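Local coordinates for hydrolase, putative (Plasmodium vivax, PDB 2B30) that is a putative HAD-superfamily hydrolase of the Cof-like IIB subfamily that binds a metal ion and probably acts as a magnesium-dependent phosphatase, at the calcium ion site. Coordinates in Å, arbitrary orientation; residue numbers count along the deposited sequence, not the author numbering.

The calcium ion site. Residues 33-37, 70, 225, 248-249, 251-252. With CA (calcium ion), chain B.
This is the metal site of a HAD-type hydrolase. The end of strand 29-33 and the turn after it carry HAD motif I, DxDGT, as Asp33-Phe34-Asp35-Gly36-Thr37. Past Asp33 the chain turns sharply round the calcium ion in the short, irregular helix 34-38. Gly36 has a positive phi (82°), which helps the backbone bend so that the Asp35 carbonyl faces the ion. Asp33 sends its carboxylate to the ion with CG anti to the backbone N (chi1 178°). Both oxygens touch, but unevenly: OD2 of Asp33 lies 2.2 Å from the calcium and OD1 of Asp33 2.8 Å. The carbonyl O of Asp35 binds the calcium at 2.3 Å, which leaves its side chain to turn away. That carboxylate takes hydrogen bonds and a salt bridge from NH1 of Arg70 on the syn lone pairs of both oxygens, close to the guanidinium plane. CE2 of Phe34 lies over the centre of one guanidinium face.

After strand 243-247, Asp248 and Asp252 form HAD motif IV (DxxxD). CG of Asp248 sits in the crowded position between backbone N and carbonyl carbon, and OD1 of Asp248 reaches the calcium at 2.6 Å. Asp252 stands beside it; its OD2 is 3.8 Å from the calcium, too far for a bond in this model, so it acts from the second shell. OD2 of Asp252 braces the loop by accepting hydrogen bonds from two backbone N-H groups: that of Asp248 from above the carboxylate plane, nearly straight (172° at H), that of Ala249 on the anti lone pair.

Lys225, probably the motif III lysine, starts helix 225-235. Its NZ forms salt bridges with OD1 of Asp33 (2.6 Å) and OD1 of Asp252 (2.7 Å), donating a hydrogen bond to the latter's syn lone pair, and probably offsets their negative charge. OG1 of Thr37 donates a hydrogen bond to the anti lone pair of OD2 of Asp33. The coordination is irregular, and further ligands may be unseen. By family, Asp33 is the nucleophile and Asp35 the general acid/base. Calcium probably occupies the magnesium site that supports phosphoryl transfer.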
loop_
_atom_site.group_PDB
_atom_site.type_symbol
_atom_site.label_atom_id
_atom_site.label_comp_id
_atom_site.label_asym_id
_atom_site.label_seq_id
_atom_site.Cartn_x
_atom_site.Cartn_y
_atom_site.Cartn_z
ATOM N N ASP A 33 0.899 17.388 0.976
ATOM C CA ASP A 33 2.344 17.162 1.109
ATOM C C ASP A 33 3.032 18.468 1.498
ATOM O O ASP A 33 2.537 19.546 1.178
ATOM C CB ASP A 33 2.923 16.622 -0.197
ATOM C CG ASP A 33 4.422 16.413 -0.136
ATOM O OD1 ASP A 33 4.943 15.860 0.862
ATOM O OD2 ASP A 33 5.092 16.804 -1.106
ATOM N N PHE A 34 4.152 18.375 2.208
ATOM C CA PHE A 34 4.869 19.571 2.635
ATOM C C PHE A 34 5.882 20.049 1.575
ATOM O O PHE A 34 5.552 20.926 0.778
ATOM C CB PHE A 34 5.508 19.390 4.021
ATOM C CG PHE A 34 5.766 20.693 4.740
ATOM C CD1 PHE A 34 4.702 21.465 5.205
ATOM C CD2 PHE A 34 7.067 21.150 4.952
ATOM C CE1 PHE A 34 4.926 22.676 5.863
ATOM C CE2 PHE A 34 7.309 22.354 5.617
ATOM C CZ PHE A 34 6.237 23.121 6.073
ATOM N N ASP A 35 7.084 19.477 1.533
ATOM C CA ASP A 35 8.118 19.990 0.629
ATOM C C ASP A 35 7.772 19.657 -0.795
ATOM O O ASP A 35 7.327 18.542 -1.089
ATOM C CB ASP A 35 9.489 19.395 0.927
ATOM C CG ASP A 35 9.965 19.732 2.296
ATOM O OD1 ASP A 35 9.375 19.195 3.262
ATOM O OD2 ASP A 35 10.915 20.533 2.408
ATOM N N GLY A 36 7.992 20.621 -1.680
ATOM C CA GLY A 36 7.676 20.454 -3.091
ATOM C C GLY A 36 6.216 20.714 -3.405
ATOM O O GLY A 36 5.854 20.833 -4.573
ATOM N N THR A 37 5.381 20.809 -2.374
ATOM C CA THR A 37 3.954 21.043 -2.548
ATOM C C THR A 37 3.577 22.322 -1.807
ATOM O O THR A 37 3.324 23.339 -2.434
ATOM C CB THR A 37 3.115 19.823 -2.057
ATOM O OG1 THR A 37 3.504 18.642 -2.777
ATOM C CG2 THR A 37 1.633 20.065 -2.258
ATOM N N ARG A 70 8.870 14.622 7.063
ATOM C CA ARG A 70 9.364 15.373 8.205
ATOM C C ARG A 70 8.634 15.008 9.486
ATOM O O ARG A 70 7.625 14.305 9.466
ATOM C CB ARG A 70 9.261 16.873 7.930
ATOM C CG ARG A 70 10.287 17.327 6.916
ATOM C CD ARG A 70 9.928 18.611 6.194
ATOM N NE ARG A 70 10.322 19.782 6.968
ATOM C CZ ARG A 70 10.726 20.950 6.462
ATOM N NH1 ARG A 70 10.805 21.166 5.159
ATOM N NH2 ARG A 70 11.056 21.923 7.289
ATOM N N LYS A 225 3.127 6.967 3.576
ATOM C CA LYS A 225 2.107 7.965 3.884
ATOM C C LYS A 225 0.708 7.355 3.821
ATOM O O LYS A 225 -0.110 7.602 4.705
ATOM C CB LYS A 225 2.209 9.175 2.947
ATOM C CG LYS A 225 3.420 10.076 3.215
ATOM C CD LYS A 225 3.383 11.339 2.349
ATOM C CE LYS A 225 4.759 11.989 2.225
ATOM N NZ LYS A 225 4.685 13.371 1.670
ATOM N N ASP A 248 4.091 15.346 -4.830
ATOM C CA ASP A 248 5.108 15.653 -5.829
ATOM C C ASP A 248 6.185 14.604 -6.083
ATOM O O ASP A 248 6.773 14.598 -7.168
ATOM C CB ASP A 248 5.804 16.966 -5.455
ATOM C CG ASP A 248 6.731 16.812 -4.276
ATOM O OD1 ASP A 248 6.251 16.447 -3.189
ATOM O OD2 ASP A 248 7.945 17.044 -4.432
ATOM N N ALA A 249 6.448 13.731 -5.115
ATOM C CA ALA A 249 7.657 12.912 -5.132
ATOM C C ALA A 249 7.381 11.409 -4.941
ATOM O O ALA A 249 6.228 10.966 -4.886
ATOM C CB ALA A 249 8.608 13.425 -4.060
ATOM N N ASN A 251 7.752 9.456 -2.321
ATOM C CA ASN A 251 7.054 9.098 -1.080
ATOM C C ASN A 251 5.581 9.543 -1.034
ATOM O O ASN A 251 4.909 9.370 -0.007
ATOM C CB ASN A 251 7.821 9.616 0.149
ATOM C CG ASN A 251 7.859 11.118 0.229
ATOM O OD1 ASN A 251 7.734 11.812 -0.779
ATOM N ND2 ASN A 251 8.026 11.633 1.433
ATOM N N ASP A 252 5.089 10.111 -2.139
ATOM C CA ASP A 252 3.672 10.478 -2.282
ATOM C C ASP A 252 2.899 9.507 -3.188
ATOM O O ASP A 252 1.682 9.561 -3.254
ATOM C CB ASP A 252 3.539 11.892 -2.880
ATOM C CG ASP A 252 4.155 12.966 -2.015
ATOM O OD1 ASP A 252 3.812 13.040 -0.816
ATOM O OD2 ASP A 252 4.976 13.752 -2.540
HETATM CA CA CA B . 7.220 16.245 -0.791
#